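Local coordinates for protein-glutamine gamma-glutamyltransferase (PDB 6G49) that shows transglutaminase activity in vitro through its periplasmic domain, and is critical for the viability of Pseudomonas aeruginosa, perhaps through a cell-wall-linked function, at residues D285-V290 with E311-G316; Y72-T77 with R262-Y267; A47-S52 with V281-A286. All blocks are in the same frame, centred on the assembly; numbering follows the deposited sequence.

Contact 1 of 3, residues D285-V290 with E311-G316; sequences DAHAWV and ERIEQG
At the edge of the Arg312 guanidinium, and in its plane, sits the carbonyl oxygen of Asp285, 3.2 Å from Arg312 NH1. The His287 ring is met obliquely, by Arg312 NH1 and by Ile313, whose CD1 comes to 3.9 Å from His287 NE2 with the two side chains crossing at about a right angle. CB of His287 points to the helix, and CG lies anti to the backbone N (chi1 -163°).

Two waters join the segments in one of the two deposited conformers of Arg312, so the bridges hold for that copy only. The first accepts from Arg312 NH1 at 2.9 Å and lies 2.5 Å from Ala286 O, a doubtfully short distance. The second accepts from Arg312 NE at 2.9 Å and lies 2.7 Å from His287 ND1. NH1 is also bonded to the Gln268 carbonyl. Asp285 OD1, 4.4 Å from Arg312 NH1 and well out of the guanidinium plane, can add at most charge attraction, while OD2 takes the N-H of His282.

His287 is by similarity an active-site residue, near the presumed nucleophile Cys243. Its NE2 is bonded to Asp303, as in a Cys-His-Asp triad, and water can link its ND1 to Arg312, making the arginine a second-shell neighbour.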
ATOM      1  N   ASP A 285      -6.751   6.109  -9.614  1.00 18.20           N
ATOM      2  CA  ASP A 285      -5.362   5.803  -9.284  1.00 19.62           C
ATOM      3  C   ASP A 285      -5.246   5.127  -7.906  1.00 18.94           C
ATOM      4  O   ASP A 285      -4.097   4.846  -7.466  1.00 18.03           O
ATOM      5  CB  ASP A 285      -4.520   7.056  -9.308  1.00 18.50           C
ATOM      6  CG  ASP A 285      -4.366   7.664 -10.698  1.00 22.22           C
ATOM      7  OD1 ASP A 285      -4.231   6.877 -11.639  1.00 20.55           O
ATOM      8  OD2 ASP A 285      -4.517   8.898 -10.823  1.00 20.47           O
ATOM      9  N   ALA A 286      -6.349   4.856  -7.221  1.00 16.73           N
ATOM     10  CA  ALA A 286      -6.322   4.195  -5.886  1.00 17.93           C
ATOM     11  C   ALA A 286      -5.627   2.844  -6.041  1.00 19.20           C
ATOM     12  O   ALA A 286      -5.798   2.112  -7.039  1.00 19.66           O
ATOM     13  CB  ALA A 286      -7.680   4.045  -5.303  1.00 19.25           C
ATOM     14  N   HIS A 287      -4.774   2.530  -5.064  1.00 17.43           N
ATOM     15  CA  HIS A 287      -3.906   1.365  -5.176  1.00 18.45           C
ATOM     16  C   HIS A 287      -3.610   0.821  -3.779  1.00 17.27           C
ATOM     17  O   HIS A 287      -3.690   1.520  -2.809  1.00 18.64           O
ATOM     18  CB  HIS A 287      -2.638   1.767  -5.919  1.00 18.23           C
ATOM     19  CG  HIS A 287      -1.841   0.646  -6.465  1.00 18.81           C
ATOM     20  ND1 HIS A 287      -2.427  -0.261  -7.309  1.00 21.54           N
ATOM     21  CD2 HIS A 287      -0.550   0.299  -6.299  1.00 19.16           C
ATOM     22  CE1 HIS A 287      -1.484  -1.146  -7.667  1.00 23.62           C
ATOM     23  NE2 HIS A 287      -0.318  -0.845  -7.043  1.00 21.01           N
ATOM     24  N   ALA A 288      -3.250  -0.451  -3.767  1.00 16.65           N
ATOM     25  CA  ALA A 288      -2.868  -1.180  -2.565  1.00 18.78           C
ATOM     26  C   ALA A 288      -1.657  -2.030  -2.867  1.00 17.31           C
ATOM     27  O   ALA A 288      -1.564  -2.647  -3.947  1.00 17.69           O
ATOM     28  CB  ALA A 288      -4.001  -2.030  -2.068  1.00 18.69           C
ATOM     29  N   TRP A 289      -0.688  -2.035  -1.944  1.00 16.07           N
ATOM     30  CA  TRP A 289       0.513  -2.769  -2.067  1.00 16.05           C
ATOM     31  C   TRP A 289       0.893  -3.349  -0.684  1.00 15.81           C
ATOM     32  O   TRP A 289       0.041  -3.382   0.224  1.00 16.49           O
ATOM     33  CB  TRP A 289       1.621  -1.968  -2.746  1.00 18.71           C
ATOM     34  CG  TRP A 289       2.022  -0.696  -2.055  1.00 17.41           C
ATOM     35  CD1 TRP A 289       3.138  -0.478  -1.301  1.00 19.55           C
ATOM     36  CD2 TRP A 289       1.382   0.592  -2.190  1.00 16.30           C
ATOM     37  NE1 TRP A 289       3.192   0.825  -0.874  1.00 20.13           N
ATOM     38  CE2 TRP A 289       2.143   1.509  -1.417  1.00 17.71           C
ATOM     39  CE3 TRP A 289       0.213   1.062  -2.808  1.00 19.31           C
ATOM     40  CZ2 TRP A 289       1.810   2.866  -1.309  1.00 17.35           C
ATOM     41  CZ3 TRP A 289      -0.087   2.402  -2.713  1.00 19.82           C
ATOM     42  CH2 TRP A 289       0.683   3.279  -1.947  1.00 18.73           C
ATOM     43  N   VAL A 290       2.131  -3.801  -0.567  1.00 17.30           N
ATOM     44  CA  VAL A 290       2.576  -4.558   0.636  1.00 17.73           C
ATOM     45  C   VAL A 290       3.864  -3.926   1.160  1.00 18.27           C
ATOM     46  O   VAL A 290       4.707  -3.435   0.425  1.00 18.10           O
ATOM     47  CB  VAL A 290       2.764  -6.047   0.304  1.00 19.47           C
ATOM     48  CG1 VAL A 290       3.332  -6.839   1.497  1.00 23.05           C
ATOM     49  CG2 VAL A 290       1.457  -6.645  -0.163  1.00 19.13           C
ATOM     50  N   GLU A 311       2.472  -2.425 -16.916  1.00 24.32           N
ATOM     51  CA  GLU A 311       2.014  -1.266 -17.665  1.00 29.78           C
ATOM     52  C   GLU A 311       1.191  -0.301 -16.783  1.00 25.41           C
ATOM     53  O   GLU A 311       1.251   0.878 -16.985  1.00 27.70           O
ATOM     54  CB  GLU A 311       1.283  -1.725 -18.947  1.00 29.30           C
ATOM     55  CG  GLU A 311      -0.042  -2.485 -18.740  1.00 43.79           C
ATOM     56  CD  GLU A 311      -0.035  -3.977 -18.351  1.00 46.90           C
ATOM     57  OE1 GLU A 311       1.072  -4.568 -18.116  1.00 30.35           O
ATOM     58  OE2 GLU A 311      -1.152  -4.554 -18.293  1.00 58.45           O
ATOM     59  N   ARG A 312       0.397  -0.833 -15.868  1.00 28.50           N
ATOM     60  CA  ARG A 312      -0.388  -0.049 -14.893  0.50 24.12           C
ATOM     61  C   ARG A 312       0.546   0.890 -14.127  1.00 22.65           C
ATOM     62  O   ARG A 312       0.287   2.054 -13.898  1.00 22.45           O
ATOM     63  CB  ARG A 312      -1.064  -0.980 -13.883  0.50 26.78           C
ATOM     64  CG  ARG A 312      -1.349  -0.343 -12.515  0.50 24.06           C
ATOM     65  CD  ARG A 312      -2.500   0.602 -12.609  0.50 21.04           C
ATOM     66  NE  ARG A 312      -2.733   1.229 -11.287  0.50 13.97           N
ATOM     67  CZ  ARG A 312      -2.272   2.422 -10.891  0.50 18.54           C
ATOM     68  NH1 ARG A 312      -2.867   3.077  -9.882  0.50 11.17           N
ATOM     69  NH2 ARG A 312      -1.228   2.958 -11.518  0.50 18.37           N
ATOM     70  N   ILE A 313       1.691   0.338 -13.688  1.00 21.19           N
ATOM     71  CA  ILE A 313       2.618   1.101 -12.919  1.00 22.28           C
ATOM     72  C   ILE A 313       3.395   2.079 -13.801  1.00 24.41           C
ATOM     73  O   ILE A 313       3.631   3.237 -13.421  1.00 27.43           O
ATOM     74  CB  ILE A 313       3.513   0.155 -12.070  1.00 20.69           C
ATOM     75  CG1 ILE A 313       2.697  -0.673 -11.073  1.00 26.48           C
ATOM     76  CG2 ILE A 313       4.609   0.922 -11.364  1.00 24.67           C
ATOM     77  CD1 ILE A 313       1.974   0.182 -10.028  1.00 29.28           C
ATOM     78  N   GLU A 314       3.802   1.614 -14.987  1.00 24.76           N
ATOM     79  CA  GLU A 314       4.703   2.391 -15.797  0.63 24.43           C
ATOM     80  C   GLU A 314       3.928   3.453 -16.593  1.00 27.86           C
ATOM     81  O   GLU A 314       4.511   4.468 -16.872  1.00 33.86           O
ATOM     82  CB  GLU A 314       5.447   1.479 -16.770  0.63 28.45           C
ATOM     83  CG  GLU A 314       6.436   0.544 -16.081  0.63 27.76           C
ATOM     84  CD  GLU A 314       7.508   1.182 -15.200  0.63 32.13           C
ATOM     85  OE1 GLU A 314       7.804   2.402 -15.352  0.63 33.79           O
ATOM     86  OE2 GLU A 314       8.047   0.455 -14.325  0.63 38.99           O
ATOM     87  N   GLN A 315       2.636   3.208 -16.865  1.00 27.81           N
ATOM     88  CA  GLN A 315       1.782   4.066 -17.788  0.52 27.65           C
ATOM     89  C   GLN A 315       0.648   4.772 -17.028  1.00 31.23           C
ATOM     90  O   GLN A 315       0.121   5.757 -17.513  1.00 32.94           O
ATOM     91  CB  GLN A 315       1.059   3.226 -18.849  0.52 24.93           C
ATOM     92  CG  GLN A 315       1.983   2.429 -19.770  0.52 25.16           C
ATOM     93  CD  GLN A 315       1.242   1.614 -20.814  0.52 33.10           C
ATOM     94  OE1 GLN A 315       0.005   1.442 -20.803  0.52 24.96           O
ATOM     95  NE2 GLN A 315       2.012   1.132 -21.770  0.52 22.11           N
ATOM     96  N   GLY A 316       0.149   4.163 -15.931  1.00 29.82           N
ATOM     97  CA  GLY A 316      -1.092   4.625 -15.207  1.00 28.12           C
ATOM     98  C   GLY A 316      -2.302   3.813 -15.561  1.00 29.99           C
ATOM     99  O   GLY A 316      -2.368   3.234 -16.672  1.00 28.32           O
TER
HETATM  100  O   HOH W   1      -5.625   2.205  -9.555  1.00 24.76           O
HETATM  101  O   HOH W   2      -4.268  -0.256  -9.344  1.00 27.51           O

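Contact 2 of 3, residues Y72-T77 with R262-Y267; sequences YWRALT and RVVAGY
A classic beta bulge marks this antiparallel pairing: Ala75 and Leu76 both face Ala265, and the register slips by one residue between Arg74 and Leu76. The carbonyl oxygen of Ala265 is gripped twice, by Ala75 N at 2.9 Å and by Leu76 N at 3.1 Å, the second donor tilted 23° from the carbonyl plane. Ala265 N returns a nearly straight bond to Leu76 O. Before the bulge in strand 72-77, Trp73 and Tyr267 exchange both of their backbone bonds.

Between these pairs lies Gly266. Having no side chain, it lets Trp73 O approach its CA to 3.2 Å in a C-H...O contact, at a place where a CB would collide with that oxygen. The Trp73 indole leans against the Tyr267 backbone, with Tyr267 C in the ring plane at its edge and CD1 4.0 Å from Tyr267 CB.

The Leu76 and Ala265 side chains share one face of the sheet, CD2 to CB at 3.8 Å. On the other, Arg74, in one of its two deposited conformers, crosses Val264 at about a right angle: CG1 of Val264 lies 3.8 Å above one face of the Arg74 guanidinium, offset toward the rim. Glu291 forms salt bridges to both Arg74 and Arg262, which may offset the repulsion of these two like charges. Thr77 OG1, bonded to Asp139, rests 3.7 Å from Arg262 CD.

Strand 286-294 flanks 262-265 on its other edge, Val264 pairing with Trp289, and strand 120-124 pairs with 72-81. The OH of Tyr72 is bonded to Asp303, an active-site residue by similarity, which brings strand 72-81 to the presumed active site.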
ATOM      1  N   TYR A  72       4.285   6.248  -5.462  1.00 18.62           N
ATOM      2  CA  TYR A  72       3.448   5.538  -4.487  1.00 18.18           C
ATOM      3  C   TYR A  72       3.064   6.483  -3.364  1.00 18.01           C
ATOM      4  O   TYR A  72       3.841   6.750  -2.449  1.00 19.91           O
ATOM      5  CB  TYR A  72       4.169   4.297  -3.943  1.00 19.99           C
ATOM      6  CG  TYR A  72       4.175   3.161  -4.930  1.00 18.13           C
ATOM      7  CD1 TYR A  72       5.084   3.110  -5.964  1.00 19.61           C
ATOM      8  CD2 TYR A  72       3.307   2.087  -4.794  1.00 19.02           C
ATOM      9  CE1 TYR A  72       5.070   2.078  -6.867  1.00 19.37           C
ATOM     10  CE2 TYR A  72       3.300   1.019  -5.686  1.00 18.88           C
ATOM     11  CZ  TYR A  72       4.209   1.018  -6.731  1.00 18.95           C
ATOM     12  OH  TYR A  72       4.212  -0.042  -7.578  1.00 20.89           O
ATOM     13  N   TRP A  73       1.836   6.975  -3.449  1.00 17.80           N
ATOM     14  CA  TRP A  73       1.242   7.912  -2.516  1.00 17.53           C
ATOM     15  C   TRP A  73       0.609   7.169  -1.340  1.00 17.33           C
ATOM     16  O   TRP A  73      -0.526   6.692  -1.487  1.00 18.86           O
ATOM     17  CB  TRP A  73       0.236   8.848  -3.189  1.00 17.60           C
ATOM     18  CG  TRP A  73       0.722   9.497  -4.441  1.00 17.35           C
ATOM     19  CD1 TRP A  73       0.455   9.102  -5.709  1.00 19.62           C
ATOM     20  CD2 TRP A  73       1.611  10.630  -4.555  1.00 17.07           C
ATOM     21  NE1 TRP A  73       1.120   9.904  -6.611  1.00 19.81           N
ATOM     22  CE2 TRP A  73       1.816  10.841  -5.920  1.00 17.13           C
ATOM     23  CE3 TRP A  73       2.228  11.453  -3.616  1.00 21.49           C
ATOM     24  CZ2 TRP A  73       2.648  11.865  -6.387  1.00 19.97           C
ATOM     25  CZ3 TRP A  73       3.045  12.466  -4.074  1.00 21.69           C
ATOM     26  CH2 TRP A  73       3.203  12.656  -5.434  1.00 19.78           C
ATOM     27  N   ARG A  74       1.345   7.010  -0.241  1.00 17.61           N
ATOM     28  CA  ARG A  74       0.810   6.318   0.946  0.54 18.51           C
ATOM     29  C   ARG A  74      -0.291   7.166   1.560  1.00 18.08           C
ATOM     30  O   ARG A  74      -0.148   8.383   1.746  1.00 18.87           O
ATOM     31  CB  ARG A  74       1.833   6.006   2.042  0.54 19.50           C
ATOM     32  CG  ARG A  74       1.266   5.263   3.257  0.54 20.36           C
ATOM     33  CD  ARG A  74       2.304   4.931   4.340  0.54 22.58           C
ATOM     34  NE  ARG A  74       3.455   4.205   3.838  0.54 18.48           N
ATOM     35  CZ  ARG A  74       3.941   3.094   4.377  0.54 19.06           C
ATOM     36  NH1 ARG A  74       3.472   2.699   5.562  0.54 18.89           N
ATOM     37  NH2 ARG A  74       4.850   2.386   3.722  0.54 17.91           N
ATOM     38  N   ALA A  75      -1.417   6.504   1.899  1.00 17.79           N
ATOM     39  CA  ALA A  75      -2.478   7.077   2.722  1.00 17.35           C
ATOM     40  C   ALA A  75      -2.499   6.464   4.102  1.00 19.54           C
ATOM     41  O   ALA A  75      -2.459   7.181   5.119  1.00 20.02           O
ATOM     42  CB  ALA A  75      -3.812   6.937   2.063  1.00 18.13           C
ATOM     43  N   LEU A  76      -2.601   5.124   4.158  1.00 16.92           N
ATOM     44  CA  LEU A  76      -2.685   4.455   5.467  1.00 18.12           C
ATOM     45  C   LEU A  76      -2.178   3.029   5.287  1.00 19.29           C
ATOM     46  O   LEU A  76      -1.987   2.563   4.188  1.00 18.77           O
ATOM     47  CB  LEU A  76      -4.108   4.455   6.015  1.00 19.16           C
ATOM     48  CG  LEU A  76      -5.124   3.555   5.331  1.00 21.70           C
ATOM     49  CD1 LEU A  76      -6.243   3.225   6.325  1.00 26.59           C
ATOM     50  CD2 LEU A  76      -5.693   4.199   4.066  1.00 22.71           C
ATOM     51  N   THR A  77      -1.995   2.322   6.411  1.00 18.37           N
ATOM     52  CA  THR A  77      -1.766   0.880   6.406  1.00 17.76           C
ATOM     53  C   THR A  77      -2.944   0.195   7.056  1.00 18.19           C
ATOM     54  O   THR A  77      -3.645   0.768   7.910  1.00 18.80           O
ATOM     55  CB  THR A  77      -0.478   0.383   7.088  1.00 20.59           C
ATOM     56  OG1 THR A  77      -0.657   0.324   8.516  1.00 20.30           O
ATOM     57  CG2 THR A  77       0.734   1.197   6.705  1.00 22.05           C
ATOM     58  N   ARG A 262       2.088  -6.017   6.047  1.00 16.63           N
ATOM     59  CA  ARG A 262       0.839  -5.290   6.149  1.00 18.08           C
ATOM     60  C   ARG A 262       0.525  -4.739   4.755  1.00 16.01           C
ATOM     61  O   ARG A 262       1.412  -4.656   3.901  1.00 17.73           O
ATOM     62  CB  ARG A 262       0.841  -4.202   7.230  1.00 17.82           C
ATOM     63  CG  ARG A 262       1.962  -3.188   7.076  1.00 17.26           C
ATOM     64  CD  ARG A 262       2.037  -2.275   8.294  1.00 17.81           C
ATOM     65  NE  ARG A 262       3.217  -1.438   8.220  1.00 18.41           N
ATOM     66  CZ  ARG A 262       3.893  -0.935   9.268  1.00 21.14           C
ATOM     67  NH1 ARG A 262       3.477  -1.166  10.519  1.00 17.79           N
ATOM     68  NH2 ARG A 262       4.980  -0.192   9.041  1.00 19.51           N
ATOM     69  N   VAL A 263      -0.756  -4.469   4.568  1.00 17.53           N
ATOM     70  CA  VAL A 263      -1.215  -3.820   3.326  1.00 15.23           C
ATOM     71  C   VAL A 263      -1.067  -2.316   3.470  1.00 17.67           C
ATOM     72  O   VAL A 263      -1.460  -1.709   4.489  1.00 18.04           O
ATOM     73  CB  VAL A 263      -2.664  -4.249   3.027  1.00 17.55           C
ATOM     74  CG1 VAL A 263      -3.268  -3.422   1.899  1.00 18.57           C
ATOM     75  CG2 VAL A 263      -2.746  -5.744   2.741  1.00 19.43           C
ATOM     76  N   VAL A 264      -0.531  -1.706   2.418  1.00 16.31           N
ATOM     77  CA  VAL A 264      -0.422  -0.247   2.314  1.00 16.28           C
ATOM     78  C   VAL A 264      -1.490   0.189   1.301  1.00 17.99           C
ATOM     79  O   VAL A 264      -1.532  -0.356   0.206  1.00 17.95           O
ATOM     80  CB  VAL A 264       0.981   0.194   1.882  1.00 18.11           C
ATOM     81  CG1 VAL A 264       1.117   1.714   1.959  1.00 18.73           C
ATOM     82  CG2 VAL A 264       2.057  -0.426   2.772  1.00 18.72           C
ATOM     83  N   ALA A 265      -2.289   1.175   1.659  1.00 17.17           N
ATOM     84  CA  ALA A 265      -3.311   1.696   0.782  1.00 17.04           C
ATOM     85  C   ALA A 265      -3.013   3.171   0.480  1.00 17.17           C
ATOM     86  O   ALA A 265      -2.540   3.920   1.328  1.00 17.68           O
ATOM     87  CB  ALA A 265      -4.657   1.610   1.427  1.00 20.05           C
ATOM     88  N   GLY A 266      -3.336   3.564  -0.732  1.00 16.31           N
ATOM     89  CA  GLY A 266      -3.134   4.952  -1.176  1.00 17.29           C
ATOM     90  C   GLY A 266      -3.442   5.067  -2.642  1.00 17.22           C
ATOM     91  O   GLY A 266      -4.450   4.567  -3.097  1.00 17.36           O
ATOM     92  N   TYR A 267      -2.551   5.731  -3.375  1.00 15.97           N
ATOM     93  CA  TYR A 267      -2.721   5.941  -4.793  1.00 16.80           C
ATOM     94  C   TYR A 267      -1.376   5.653  -5.457  1.00 16.97           C
ATOM     95  O   TYR A 267      -0.339   5.793  -4.795  1.00 18.36           O
ATOM     96  CB  TYR A 267      -3.137   7.390  -5.086  1.00 17.79           C
ATOM     97  CG  TYR A 267      -4.460   7.769  -4.492  1.00 16.94           C
ATOM     98  CD1 TYR A 267      -4.576   8.152  -3.164  1.00 17.28           C
ATOM     99  CD2 TYR A 267      -5.614   7.600  -5.243  1.00 16.54           C
ATOM    100  CE1 TYR A 267      -5.820   8.426  -2.595  1.00 17.59           C
ATOM    101  CE2 TYR A 267      -6.860   7.856  -4.682  1.00 17.87           C
ATOM    102  CZ  TYR A 267      -6.952   8.243  -3.360  1.00 19.42           C
ATOM    103  OH  TYR A 267      -8.183   8.499  -2.837  1.00 21.26           O
TER

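Contact 3 of 3, residues A47-S52 with V281-A286; sequences AELGRS and VHQFDA
Leu49 reaches across to the 3-10 turn at 283-285 atom by atom. Its CB lies 3.7 Å from Gln283 O and also touches the methyl of Ala286. CG is anti to the carbonyl carbon (chi1 -70°), and from it the two branches part: CD1 packs on Ala286 CB at 3.7 Å, while CD2 stops 3.9 Å from Gln283 OE1. That amide oxygen has its polar partner in Tyr267, whose OH is bonded to it.

The backbone of the helix end does the rest. Leu49 O makes a C-H...O contact with Phe284 CA at 3.3 Å, and accepts a bond from Ser52 N in its own turn. It also faces Gln283 O, a second acceptor, which is itself held by Ala286 N. The weakly bonded end of helix 45-50, in the N-terminal region, here meets the 3-10 corner by which the chain passes from strand 278-282 in one antiparallel sheet to strand 286-294 in the other, which carries His287, an active-site residue by similarity.

Ser52 closes over that corner. Its O is 3.0 Å from Phe284 N and 3.4 Å from Phe284 CB, and Gly50 O approaches the same CB at 3.5 Å. The Phe284 ring leads away from the helix, with His282 CB over one face, toward the rim. Ser52 OG, bonded to Glu54 N, lies 3.7 Å from Gln283 CB.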
ATOM      1  N   ALA A  47     -11.345  -1.683  -6.600  1.00 23.29           N
ATOM      2  CA  ALA A  47     -11.833  -1.733  -7.963  1.00 25.05           C
ATOM      3  C   ALA A  47     -13.007  -0.757  -8.107  1.00 25.84           C
ATOM      4  O   ALA A  47     -13.192  -0.066  -9.141  1.00 27.83           O
ATOM      5  CB  ALA A  47     -12.165  -3.147  -8.318  1.00 29.49           C
ATOM      6  N   GLU A  48     -13.858  -0.669  -7.076  1.00 26.76           N
ATOM      7  CA  GLU A  48     -14.963   0.317  -7.143  1.00 30.05           C
ATOM      8  C   GLU A  48     -14.408   1.751  -7.305  1.00 31.24           C
ATOM      9  O   GLU A  48     -14.922   2.538  -8.093  1.00 28.71           O
ATOM     10  CB  GLU A  48     -15.917   0.117  -5.961  1.00 41.28           C
ATOM     11  CG  GLU A  48     -16.955   1.234  -5.899  1.00 64.63           C
ATOM     12  CD  GLU A  48     -18.166   1.004  -5.006  1.00 80.83           C
ATOM     13  OE1 GLU A  48     -18.344  -0.140  -4.537  1.00 88.97           O
ATOM     14  OE2 GLU A  48     -18.929   1.982  -4.781  1.00 87.58           O
ATOM     15  N   LEU A  49     -13.293   2.132  -6.630  1.00 30.71           N
ATOM     16  CA  LEU A  49     -12.607   3.411  -6.873  1.00 26.70           C
ATOM     17  C   LEU A  49     -11.957   3.487  -8.254  1.00 31.41           C
ATOM     18  O   LEU A  49     -11.806   4.592  -8.825  1.00 28.64           O
ATOM     19  CB  LEU A  49     -11.528   3.720  -5.801  1.00 27.19           C
ATOM     20  CG  LEU A  49     -12.032   4.065  -4.397  1.00 25.34           C
ATOM     21  CD1 LEU A  49     -10.833   4.191  -3.420  1.00 25.08           C
ATOM     22  CD2 LEU A  49     -12.855   5.362  -4.337  1.00 28.05           C
ATOM     23  N   GLY A  50     -11.513   2.358  -8.772  1.00 29.18           N
ATOM     24  CA  GLY A  50     -10.939   2.254 -10.089  1.00 31.83           C
ATOM     25  C   GLY A  50     -11.900   2.753 -11.158  1.00 32.59           C
ATOM     26  O   GLY A  50     -11.453   2.989 -12.298  1.00 30.80           O
ATOM     27  N   ARG A  51     -13.196   2.774 -10.800  1.00 28.70           N
ATOM     28  CA  ARG A  51     -14.297   3.154 -11.676  1.00 30.63           C
ATOM     29  C   ARG A  51     -14.706   4.617 -11.464  1.00 30.22           C
ATOM     30  O   ARG A  51     -15.630   5.110 -12.146  1.00 28.13           O
ATOM     31  CB  ARG A  51     -15.444   2.134 -11.519  1.00 34.05           C
ATOM     32  CG  ARG A  51     -15.022   0.746 -12.001  1.00 48.94           C
ATOM     33  CD  ARG A  51     -16.142  -0.269 -12.181  1.00 56.56           C
ATOM     34  NE  ARG A  51     -16.877  -0.472 -10.943  1.00 50.51           N
ATOM     35  CZ  ARG A  51     -16.640  -1.443 -10.045  1.00 60.53           C
ATOM     36  NH1 ARG A  51     -15.697  -2.351 -10.244  1.00 47.64           N
ATOM     37  NH2 ARG A  51     -17.350  -1.495  -8.929  1.00 57.55           N
ATOM     38  N   SER A  52     -14.061   5.363 -10.549  1.00 27.75           N
ATOM     39  CA  SER A  52     -14.376   6.772 -10.268  1.00 26.42           C
ATOM     40  C   SER A  52     -13.292   7.674 -10.868  1.00 25.54           C
ATOM     41  O   SER A  52     -12.080   7.439 -10.681  1.00 23.16           O
ATOM     42  CB  SER A  52     -14.487   7.086  -8.787  1.00 26.29           C
ATOM     43  OG  SER A  52     -14.654   8.481  -8.561  1.00 24.18           O
ATOM     44  N   VAL A 281      -4.133  13.432  -9.392  1.00 18.96           N
ATOM     45  CA  VAL A 281      -4.329  12.045  -8.938  1.00 18.53           C
ATOM     46  C   VAL A 281      -5.829  11.879  -8.731  1.00 17.36           C
ATOM     47  O   VAL A 281      -6.411  12.546  -7.842  1.00 19.15           O
ATOM     48  CB  VAL A 281      -3.489  11.752  -7.686  1.00 18.15           C
ATOM     49  CG1 VAL A 281      -3.701  10.289  -7.297  1.00 20.13           C
ATOM     50  CG2 VAL A 281      -2.024  12.003  -7.932  1.00 20.09           C
ATOM     51  N   HIS A 282      -6.427  11.039  -9.557  1.00 19.20           N
ATOM     52  CA  HIS A 282      -7.881  10.772  -9.449  1.00 17.58           C
ATOM     53  C   HIS A 282      -8.131   9.507  -8.637  1.00 19.35           C
ATOM     54  O   HIS A 282      -7.230   8.705  -8.404  1.00 18.35           O
ATOM     55  CB  HIS A 282      -8.467  10.653 -10.852  1.00 20.22           C
ATOM     56  CG  HIS A 282      -8.381  11.914 -11.644  1.00 22.94           C
ATOM     57  ND1 HIS A 282      -7.272  12.190 -12.443  1.00 25.98           N
ATOM     58  CD2 HIS A 282      -9.282  12.914 -11.811  1.00 27.16           C
ATOM     59  CE1 HIS A 282      -7.514  13.339 -13.080  1.00 26.92           C
ATOM     60  NE2 HIS A 282      -8.720  13.820 -12.720  1.00 27.53           N
ATOM     61  N   GLN A 283      -9.414   9.281  -8.330  1.00 18.75           N
ATOM     62  CA  GLN A 283      -9.780   8.106  -7.534  1.00 19.48           C
ATOM     63  C   GLN A 283      -9.398   6.846  -8.289  1.00 19.25           C
ATOM     64  O   GLN A 283      -9.077   5.797  -7.632  1.00 19.81           O
ATOM     65  CB  GLN A 283     -11.264   8.129  -7.131  1.00 20.30           C
ATOM     66  CG  GLN A 283     -11.646   9.227  -6.178  1.00 22.37           C
ATOM     67  CD  GLN A 283     -10.863   9.290  -4.889  1.00 19.94           C
ATOM     68  OE1 GLN A 283     -10.227   8.283  -4.518  1.00 22.26           O
ATOM     69  NE2 GLN A 283     -10.992  10.405  -4.178  1.00 21.58           N
ATOM     70  N   PHE A 284      -9.385   6.822  -9.631  1.00 18.54           N
ATOM     71  CA  PHE A 284      -9.029   5.632 -10.365  1.00 17.78           C
ATOM     72  C   PHE A 284      -7.574   5.215 -10.150  1.00 20.65           C
ATOM     73  O   PHE A 284      -7.213   4.072 -10.554  1.00 22.24           O
ATOM     74  CB  PHE A 284      -9.388   5.722 -11.859  1.00 20.28           C
ATOM     75  CG  PHE A 284      -8.784   6.865 -12.651  1.00 20.34           C
ATOM     76  CD1 PHE A 284      -7.432   7.004 -12.866  1.00 21.06           C
ATOM     77  CD2 PHE A 284      -9.615   7.863 -13.159  1.00 22.57           C
ATOM     78  CE1 PHE A 284      -6.923   8.057 -13.607  1.00 21.35           C
ATOM     79  CE2 PHE A 284      -9.094   8.929 -13.893  1.00 22.47           C
ATOM     80  CZ  PHE A 284      -7.753   9.027 -14.099  1.00 21.98           C
ATOM     81  N   ASP A 285      -6.751   6.109  -9.614  1.00 18.20           N
ATOM     82  CA  ASP A 285      -5.362   5.803  -9.284  1.00 19.62           C
ATOM     83  C   ASP A 285      -5.246   5.127  -7.906  1.00 18.94           C
ATOM     84  O   ASP A 285      -4.097   4.846  -7.466  1.00 18.03           O
ATOM     85  CB  ASP A 285      -4.520   7.056  -9.308  1.00 18.50           C
ATOM     86  CG  ASP A 285      -4.366   7.664 -10.698  1.00 22.22           C
ATOM     87  OD1 ASP A 285      -4.231   6.877 -11.639  1.00 20.55           O
ATOM     88  OD2 ASP A 285      -4.517   8.898 -10.823  1.00 20.47           O
ATOM     89  N   ALA A 286      -6.349   4.856  -7.221  1.00 16.73           N
ATOM     90  CA  ALA A 286      -6.322   4.195  -5.886  1.00 17.93           C
ATOM     91  C   ALA A 286      -5.627   2.844  -6.041  1.00 19.20           C
ATOM     92  O   ALA A 286      -5.798   2.112  -7.039  1.00 19.66           O
ATOM     93  CB  ALA A 286      -7.680   4.045  -5.303  1.00 19.25           C
TER

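In the fold
All three contacts are largely buried, but contact 2 lies almost at the chain's centre, whereas the centres of contacts 1 and 3 are about 10 and 14 Å from it. Contact 2 is carried by direct backbone bonds; contact 1 joins a strand to helix 310-315, partly through water; contact 3 packs two turns, side chains such as Leu49 and Ala286 included, with no clear bond across it. Probable backbone bonds Trp289 O to Val264 N and His287 N to Gly266 O put contacts 1 and 2 in one sheet, and Ile313 packs on Tyr72. Contacts 1 and 3 share Asp285 and Ala286, where Tyr267 of contact 2 also packs. Contacts 2 and 3 each join the N-terminal part to the transglutaminase-like part.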